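Local coordinates for putative tRNA (Adenine(37)-N6)-methyltransferase (Pseudomonas aeruginosa, PDB 7BTU), which probably transfers a methyl group from S-adenosyl-L-methionine to the threonylcarbamoyladenosine at position 37 of tRNA, at residues E167-Q172 with I228-V233; E186-C191 with V211-L216. One frame throughout, in Å; residues are numbered along the deposited sequence. Where two conformers were deposited one is given.

After the N-terminal barrel, the chain runs through strand 162-165 into helix 167-180, whose first turns form half of contact 1. Helix 184-193 follows and supplies residues 186-191 to contact 2, which closes its loop at residues 211-216, the end of strand 209-213 and the turn after it. Strand 216-222 then leads to strand 227-234, where residues 228-233 return to helix 167-180 and close contact 1. Contact 2 is therefore nested inside contact 1. Both helices reach the same four-stranded mixed sheet, and I188 CD1 touches V233 CG2 at 3.6 Å, joining the two contacts directly: segments distant in sequence converge on one sheet.

Contact 1. Residues E167-Q172 with I228-V233; sequences EQARRQ and IRVLDV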
loop_
_atom_site.group_PDB
_atom_site.type_symbol
_atom_site.label_atom_id
_atom_site.label_comp_id
_atom_site.label_asym_id
_atom_site.label_seq_id
_atom_site.Cartn_x
_atom_site.Cartn_y
_atom_site.Cartn_z
ATOM N N GLU B 167 9.226 -33.963 -21.872
ATOM C CA GLU B 167 9.936 -33.438 -23.047
ATOM C C GLU B 167 8.990 -32.667 -23.979
ATOM O O GLU B 167 9.328 -31.572 -24.474
ATOM C CB GLU B 167 10.653 -34.594 -23.778
ATOM N N GLN B 168 7.770 -33.178 -24.175
ATOM C CA GLN B 168 6.808 -32.455 -24.997
ATOM C C GLN B 168 6.514 -31.068 -24.409
ATOM O O GLN B 168 6.477 -30.066 -25.134
ATOM C CB GLN B 168 5.522 -33.285 -25.104
ATOM C CG GLN B 168 4.334 -32.557 -25.729
ATOM C CD GLN B 168 3.025 -33.358 -25.629
ATOM O OE1 GLN B 168 1.997 -32.939 -26.126
ATOM N NE2 GLN B 168 3.071 -34.495 -24.956
ATOM N N ALA B 169 6.263 -30.987 -23.097
ATOM C CA ALA B 169 5.912 -29.666 -22.536
ATOM C C ALA B 169 7.074 -28.680 -22.637
ATOM O O ALA B 169 6.853 -27.477 -22.790
ATOM C CB ALA B 169 5.484 -29.777 -21.074
ATOM N N ARG B 170 8.312 -29.158 -22.487
ATOM C CA ARG B 170 9.478 -28.275 -22.617
ATOM C C ARG B 170 9.561 -27.689 -24.015
ATOM O O ARG B 170 9.790 -26.482 -24.179
ATOM C CB ARG B 170 10.768 -29.049 -22.273
ATOM N N ARG B 171 9.394 -28.537 -25.047
ATOM C CA ARG B 171 9.343 -28.033 -26.414
ATOM C C ARG B 171 8.195 -27.044 -26.588
ATOM O O ARG B 171 8.367 -25.982 -27.202
ATOM C CB ARG B 171 9.187 -29.190 -27.418
ATOM C CG ARG B 171 8.922 -28.714 -28.850
ATOM C CD ARG B 171 8.728 -29.880 -29.848
ATOM N NE ARG B 171 7.591 -30.746 -29.499
ATOM C CZ ARG B 171 6.307 -30.446 -29.732
ATOM N NH1 ARG B 171 5.979 -29.294 -30.308
ATOM N NH2 ARG B 171 5.343 -31.299 -29.385
ATOM N N GLN B 172 6.991 -27.410 -26.126
ATOM C CA GLN B 172 5.845 -26.512 -26.328
ATOM C C GLN B 172 6.028 -25.186 -25.601
ATOM O O GLN B 172 5.655 -24.126 -26.130
ATOM C CB GLN B 172 4.522 -27.185 -25.910
ATOM C CG GLN B 172 4.152 -28.374 -26.817
ATOM C CD GLN B 172 3.180 -29.321 -26.145
ATOM O OE1 GLN B 172 3.150 -29.419 -24.896
ATOM N NE2 GLN B 172 2.465 -30.089 -26.943
ATOM N N ILE B 228 5.670 -31.570 -8.935
ATOM C CA ILE B 228 4.775 -31.277 -10.035
ATOM C C ILE B 228 5.473 -31.614 -11.335
ATOM O O ILE B 228 6.669 -31.330 -11.507
ATOM C CB ILE B 228 4.355 -29.800 -9.985
ATOM C CG1 ILE B 228 3.343 -29.605 -8.827
ATOM C CG2 ILE B 228 3.797 -29.399 -11.322
ATOM C CD1 ILE B 228 2.848 -28.130 -8.619
ATOM N N ARG B 229 4.728 -32.181 -12.270
ATOM C CA ARG B 229 5.245 -32.480 -13.595
ATOM C C ARG B 229 4.394 -31.773 -14.629
ATOM O O ARG B 229 3.172 -31.912 -14.616
ATOM C CB ARG B 229 5.274 -34.018 -13.826
ATOM C CG ARG B 229 5.388 -34.420 -15.309
ATOM C CD ARG B 229 5.015 -35.985 -15.509
ATOM N NE ARG B 229 5.195 -36.459 -16.890
ATOM C CZ ARG B 229 6.402 -36.572 -17.416
ATOM N NH1 ARG B 229 7.428 -36.256 -16.658
ATOM N NH2 ARG B 229 6.609 -37.007 -18.665
ATOM N N VAL B 230 5.027 -30.950 -15.493
ATOM C CA VAL B 230 4.278 -30.272 -16.549
ATOM C C VAL B 230 4.053 -31.270 -17.666
ATOM O O VAL B 230 5.015 -31.864 -18.189
ATOM C CB VAL B 230 5.039 -29.019 -17.102
ATOM C CG1 VAL B 230 4.108 -28.198 -18.014
ATOM C CG2 VAL B 230 5.583 -28.137 -15.969
ATOM N N LEU B 231 2.796 -31.420 -18.085
ATOM C CA LEU B 231 2.484 -32.428 -19.089
ATOM C C LEU B 231 2.484 -31.832 -20.500
ATOM O O LEU B 231 2.983 -32.446 -21.436
ATOM C CB LEU B 231 1.108 -33.031 -18.785
ATOM C CG LEU B 231 1.008 -33.800 -17.475
ATOM C CD1 LEU B 231 -0.471 -34.000 -17.075
ATOM C CD2 LEU B 231 1.650 -35.181 -17.720
ATOM N N ASP B 232 1.871 -30.665 -20.677
ATOM C CA ASP B 232 1.737 -30.103 -22.027
ATOM C C ASP B 232 1.419 -28.620 -21.894
ATOM O O ASP B 232 1.008 -28.154 -20.826
ATOM C CB ASP B 232 0.680 -30.810 -22.866
ATOM C CG ASP B 232 -0.735 -30.484 -22.410
ATOM O OD1 ASP B 232 -1.131 -29.324 -22.442
ATOM O OD2 ASP B 232 -1.458 -31.392 -22.004
ATOM N N VAL B 233 1.634 -27.890 -22.985
ATOM C CA VAL B 233 1.403 -26.436 -23.069
ATOM C C VAL B 233 0.754 -26.254 -24.428
ATOM O O VAL B 233 1.356 -26.606 -25.447
ATOM C CB VAL B 233 2.692 -25.615 -22.989
ATOM C CG1 VAL B 233 2.320 -24.076 -23.033
ATOM C CG2 VAL B 233 3.406 -25.898 -21.681
HETATM O O HOH W 1 8.838 -36.861 -20.929
#
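Q172 and V233 meet through a side-chain-to-backbone hydrogen bond: V233 N donates to Q172 OE1 at 2.9 Å with an N-H...O angle of 158°. The approach is fairly straight at the hydrogen, yet the donor stands above the carbonyl plane of the amide, 51° out of it. With chi1 at -66°, CG of Q172 lies anti to its own carbonyl carbon, and the extended chain beyond carries the amide to the strand; its CB also rests 3.8 Å from V233 CB. One turn earlier A169 presents a single methyl, CB, which sits over V230 O (3.6 Å), L231 O and D232 N, with V230 CG1 beside it. So small a side chain lets the helix settle close, with the segment axes 6.3 Å apart at nearest approach. In the second shell, Q172 NE2 donates to Q168 OE1 at 3.0 Å, a bent bond with the acceptor tilted from the Q172 amide plane, which probably helps steady that amide. At the helix start a water accepts from both E167 N and R229 NH2, and S166 OG hydrogen-bonds A169 N and also the carbonyl oxygens of V230 and L231. L231 and D232 form a classic beta bulge opposite H219, whose ND1 is hydrogen-bonded to D232 OD1. Helix 167-180 thus runs beside the backbone edge of the second half of strand 227-234, following strand 162-165, which pairs with its first half, while helix 184-193 packs against V230 and V233.

Contact 2. Residues E186-C191 with V211-L216; sequences ELIEQC and VRLWDL
L213 faces L187 and I188 in a helix-on-sheet packing, with helix 184-193 laid against the end of edge strand 209-213 and the type II' beta turn from L213 to L216 that leads into the next strand of the hairpin. The bump is the isobutyl group of L213; the hollow is the groove between L187 and I188 on the helix. With chi1 at -65°, CG of L213 lies beside its backbone N, anti to the carbonyl carbon, and from there the two methyls divide the work: CD1 fits against I188 CG1 at 3.8 Å, whereas CD2 turns to L187 CD2 at 4.1 Å. No hydrogen bond crosses this interface; the contact is apolar packing, and the short-segment axes stay 10.6 Å apart, a spacing filled by these branched side chains. I188 also touches V218, V230 and V233, setting its bump among the neighbouring strands. L216 shares V233 with I188 and packs on H176 and R179 of helix 167-180, and the turn itself is closed by L216 N to L213 O at 2.8 Å. W214, at the second position of that turn, swings its indole back toward the helix and also touches L180 and Q182. L187 crosses it at about a right angle, its CD2 methyl approaching the pyrrole part obliquely, 4.0 Å from W214 NE1.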
loop_
_atom_site.group_PDB
_atom_site.type_symbol
_atom_site.label_atom_id
_atom_site.label_comp_id
_atom_site.label_asym_id
_atom_site.label_seq_id
_atom_site.Cartn_x
_atom_site.Cartn_y
_atom_site.Cartn_z
ATOM N N GLU B 186 9.799 -20.327 -17.706
ATOM C CA GLU B 186 10.106 -19.851 -16.367
ATOM C C GLU B 186 8.838 -19.456 -15.638
ATOM O O GLU B 186 8.687 -19.742 -14.446
ATOM C CB GLU B 186 11.041 -18.637 -16.418
ATOM C CG GLU B 186 12.461 -19.094 -16.764
ATOM C CD GLU B 186 13.410 -17.914 -16.787
ATOM O OE1 GLU B 186 13.486 -17.260 -17.841
ATOM O OE2 GLU B 186 14.054 -17.634 -15.752
ATOM N N LEU B 187 7.918 -18.824 -16.348
ATOM C CA LEU B 187 6.655 -18.453 -15.703
ATOM C C LEU B 187 5.942 -19.697 -15.215
ATOM O O LEU B 187 5.424 -19.730 -14.084
ATOM C CB LEU B 187 5.767 -17.698 -16.678
ATOM C CG LEU B 187 4.331 -17.404 -16.204
ATOM C CD1 LEU B 187 4.280 -16.520 -14.983
ATOM C CD2 LEU B 187 3.583 -16.744 -17.368
ATOM N N ILE B 188 5.862 -20.710 -16.081
ATOM C CA ILE B 188 5.146 -21.933 -15.695
ATOM C C ILE B 188 5.778 -22.523 -14.446
ATOM O O ILE B 188 5.099 -22.837 -13.465
ATOM C CB ILE B 188 5.106 -22.942 -16.862
ATOM C CG1 ILE B 188 4.169 -22.448 -17.981
ATOM C CG2 ILE B 188 4.698 -24.379 -16.335
ATOM C CD1 ILE B 188 4.195 -23.319 -19.304
ATOM N N GLU B 189 7.108 -22.632 -14.448
ATOM C CA GLU B 189 7.812 -23.174 -13.299
ATOM C C GLU B 189 7.551 -22.339 -12.045
ATOM O O GLU B 189 7.336 -22.895 -10.959
ATOM C CB GLU B 189 9.307 -23.226 -13.632
ATOM C CG GLU B 189 10.218 -23.568 -12.515
ATOM C CD GLU B 189 11.324 -24.508 -12.965
ATOM O OE1 GLU B 189 11.412 -24.788 -14.192
ATOM O OE2 GLU B 189 12.066 -25.007 -12.087
ATOM N N GLN B 190 7.618 -20.998 -12.162
ATOM C CA GLN B 190 7.469 -20.171 -10.978
ATOM C C GLN B 190 6.042 -20.195 -10.457
ATOM O O GLN B 190 5.826 -20.116 -9.255
ATOM C CB GLN B 190 7.897 -18.722 -11.265
ATOM C CG GLN B 190 9.422 -18.639 -11.450
ATOM C CD GLN B 190 9.857 -17.409 -12.178
ATOM O OE1 GLN B 190 9.160 -16.381 -12.160
ATOM N NE2 GLN B 190 11.041 -17.481 -12.813
ATOM N N CYS B 191 5.055 -20.259 -11.365
ATOM C CA CYS B 191 3.633 -20.350 -10.993
ATOM C C CYS B 191 3.313 -21.691 -10.335
ATOM O O CYS B 191 2.574 -21.765 -9.336
ATOM C CB CYS B 191 2.771 -20.170 -12.265
ATOM S SG CYS B 191 0.946 -20.441 -12.144
ATOM N N VAL B 211 -4.167 -24.716 -15.905
ATOM C CA VAL B 211 -4.187 -23.304 -15.591
ATOM C C VAL B 211 -3.930 -22.568 -16.906
ATOM O O VAL B 211 -3.233 -23.063 -17.812
ATOM C CB VAL B 211 -3.104 -22.930 -14.538
ATOM C CG1 VAL B 211 -1.734 -23.207 -15.067
ATOM C CG2 VAL B 211 -3.238 -21.448 -14.206
ATOM N N ARG B 212 -4.510 -21.395 -17.007
ATOM C CA ARG B 212 -4.332 -20.544 -18.177
ATOM C C ARG B 212 -3.229 -19.545 -17.889
ATOM O O ARG B 212 -3.254 -18.907 -16.833
ATOM C CB ARG B 212 -5.659 -19.836 -18.462
ATOM C CG ARG B 212 -6.704 -20.736 -19.052
ATOM C CD ARG B 212 -7.807 -19.933 -19.632
ATOM N NE ARG B 212 -8.632 -19.366 -18.596
ATOM C CZ ARG B 212 -9.270 -18.204 -18.679
ATOM N NH1 ARG B 212 -9.174 -17.450 -19.775
ATOM N NH2 ARG B 212 -10.015 -17.810 -17.649
ATOM N N LEU B 213 -2.334 -19.335 -18.861
ATOM C CA LEU B 213 -1.325 -18.266 -18.776
ATOM C C LEU B 213 -1.168 -17.648 -20.162
ATOM O O LEU B 213 -1.051 -18.390 -21.132
ATOM C CB LEU B 213 0.023 -18.848 -18.313
ATOM C CG LEU B 213 0.069 -19.427 -16.880
ATOM C CD1 LEU B 213 1.312 -20.295 -16.742
ATOM C CD2 LEU B 213 0.066 -18.266 -15.835
ATOM N N TRP B 214 -1.203 -16.299 -20.270
ATOM C CA TRP B 214 -1.263 -15.645 -21.573
ATOM C C TRP B 214 -2.411 -16.294 -22.352
ATOM O O TRP B 214 -3.519 -16.388 -21.816
ATOM C CB TRP B 214 0.104 -15.705 -22.248
ATOM C CG TRP B 214 1.174 -14.835 -21.521
ATOM C CD1 TRP B 214 2.299 -15.275 -20.934
ATOM C CD2 TRP B 214 1.173 -13.399 -21.385
ATOM N NE1 TRP B 214 3.014 -14.201 -20.406
ATOM C CE2 TRP B 214 2.333 -13.045 -20.670
ATOM C CE3 TRP B 214 0.278 -12.388 -21.756
ATOM C CZ2 TRP B 214 2.650 -11.706 -20.340
ATOM C CZ3 TRP B 214 0.591 -11.033 -21.418
ATOM C CH2 TRP B 214 1.764 -10.713 -20.713
ATOM N N ASP B 215 -2.197 -16.768 -23.587
ATOM C CA ASP B 215 -3.246 -17.424 -24.364
ATOM C C ASP B 215 -3.064 -18.941 -24.361
ATOM O O ASP B 215 -3.480 -19.624 -25.306
ATOM C CB ASP B 215 -3.313 -16.872 -25.800
ATOM C CG ASP B 215 -1.979 -17.029 -26.564
ATOM O OD1 ASP B 215 -1.041 -17.654 -26.016
ATOM O OD2 ASP B 215 -1.859 -16.520 -27.696
ATOM N N LEU B 216 -2.425 -19.467 -23.322
ATOM C CA LEU B 216 -2.067 -20.887 -23.251
ATOM C C LEU B 216 -2.916 -21.629 -22.215
ATOM O O LEU B 216 -3.348 -21.043 -21.222
ATOM C CB LEU B 216 -0.595 -21.069 -22.867
ATOM C CG LEU B 216 0.449 -20.136 -23.505
ATOM C CD1 LEU B 216 1.804 -20.452 -22.899
ATOM C CD2 LEU B 216 0.472 -20.440 -24.973
#